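Local coordinates for protein rubber oxygenase (Streptomyces sp., PDB 5O1L) that cleaves poly(cis-1,4-isoprene) rubber oxidatively by adding dioxygen across its double bonds, using a non-covalently bound b-type heme, at residues W261-S264 / A265-G269. Numbering follows the deposited sequence.
Sequences WQVS and AHMLG
Val263 and Met267 lie side by side one turn apart in the last turns of helix 251-267, which closes in a Schellman motif beside the heme. Both side chains point the same way, and Val263 CG1 lies 4.2 Å from Met267 CG. With that branch anti to the backbone N (chi1 166°), it lies beside its own carbonyl carbon, on the side facing the next turn. Met267 CG also rests on Val263 O, at 3.3 Å, while the chain beyond it bends twice and brings SD to the edge of the His266 ring, in the ring plane. Ile188 and Ala191 of helix 187-204 pack against this methionine.

Four successive backbone bonds, from Ala265 N to Trp261 O through Leu268 N to Ser264 O, carry the helix to its end; the last is the most bent, with an N-H...O angle of 143°. Ser264 turns OG back along the helix to Val260 O and also hydrogen-bonds Tyr181 OH, so this buried hydroxyl has two partners. Trp261 sends CB away from the following turn, and its indole is edge-to-face with Trp231 while NE1 bonds Tyr134 OH.

Gly269 is the first residue past the helix to leave helical backbone angles, with phi 100°, and its N bonds to His266 O at 2.9 Å. Just before it, Leu268 enters the heme pocket, its side chain touching the cofactor and lying about 5 Å from that of His198, the probable axial ligand of the iron. The same leucine folds back over the preceding turn, with CG 3.3 Å and CD1 3.5 Å from Ser264 O.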
# COMPACT_ATOMS: atom_id res chain seq x y z
N TRP A 261 9.21 -0.33 5.45
CA TRP A 261 8.22 0.66 5.08
C TRP A 261 8.76 2.06 5.05
O TRP A 261 8.37 2.88 4.22
CB TRP A 261 6.92 0.49 5.89
CG TRP A 261 6.14 -0.65 5.41
CD1 TRP A 261 6.19 -1.96 5.77
CD2 TRP A 261 5.21 -0.57 4.30
NE1 TRP A 261 5.34 -2.70 4.95
CE2 TRP A 261 4.71 -1.86 4.10
CE3 TRP A 261 4.77 0.45 3.53
CZ2 TRP A 261 3.76 -2.14 3.10
CZ3 TRP A 261 3.81 0.21 2.58
CH2 TRP A 261 3.35 -1.10 2.35
N GLN A 262 9.73 2.40 5.89
CA GLN A 262 10.35 3.71 5.86
C GLN A 262 11.18 3.87 4.56
O GLN A 262 11.04 4.87 3.88
CB GLN A 262 11.25 3.91 7.08
CG GLN A 262 10.58 4.05 8.45
CD GLN A 262 11.55 3.92 9.57
OE1 GLN A 262 12.52 3.16 9.54
NE2 GLN A 262 11.26 4.72 10.61
N VAL A 263 12.03 2.88 4.27
CA VAL A 263 12.84 2.96 3.09
C VAL A 263 11.92 2.99 1.88
O VAL A 263 12.14 3.77 0.96
CB VAL A 263 13.79 1.79 3.03
CG1 VAL A 263 14.44 1.65 1.64
CG2 VAL A 263 14.85 1.87 4.14
N SER A 264 10.85 2.19 1.91
CA SER A 264 9.97 2.17 0.73
C SER A 264 9.28 3.50 0.52
O SER A 264 9.14 3.94 -0.62
CB SER A 264 8.97 1.06 0.86
OG SER A 264 9.59 -0.22 0.91
N ALA A 265 8.84 4.18 1.56
CA ALA A 265 8.26 5.52 1.45
C ALA A 265 9.26 6.46 0.82
O ALA A 265 8.91 7.22 -0.09
CB ALA A 265 7.87 6.03 2.81
N HIS A 266 10.52 6.42 1.25
CA HIS A 266 11.55 7.31 0.61
C HIS A 266 11.67 6.96 -0.84
O HIS A 266 11.70 7.89 -1.68
CB HIS A 266 12.87 7.03 1.31
CG HIS A 266 14.01 7.83 0.77
ND1 HIS A 266 14.77 7.54 -0.35
CD2 HIS A 266 14.53 8.93 1.30
CE1 HIS A 266 15.70 8.50 -0.47
NE2 HIS A 266 15.54 9.38 0.51
N MET A 267 11.72 5.68 -1.19
CA MET A 267 11.94 5.33 -2.63
C MET A 267 10.74 5.65 -3.45
O MET A 267 10.86 5.93 -4.64
CB MET A 267 12.25 3.86 -2.72
CG MET A 267 13.52 3.44 -2.00
SD MET A 267 14.99 4.35 -2.51
CE MET A 267 15.23 3.80 -4.22
N LEU A 268 9.58 5.77 -2.87
CA LEU A 268 8.37 6.25 -3.60
C LEU A 268 8.32 7.73 -3.73
O LEU A 268 7.38 8.27 -4.37
CB LEU A 268 7.11 5.76 -2.90
CG LEU A 268 6.90 4.27 -3.00
CD1 LEU A 268 5.92 3.74 -1.92
CD2 LEU A 268 6.41 3.90 -4.37
N GLY A 269 9.28 8.47 -3.16
CA GLY A 269 9.29 9.89 -3.26
C GLY A 269 8.77 10.68 -2.10
O GLY A 269 8.69 11.91 -2.18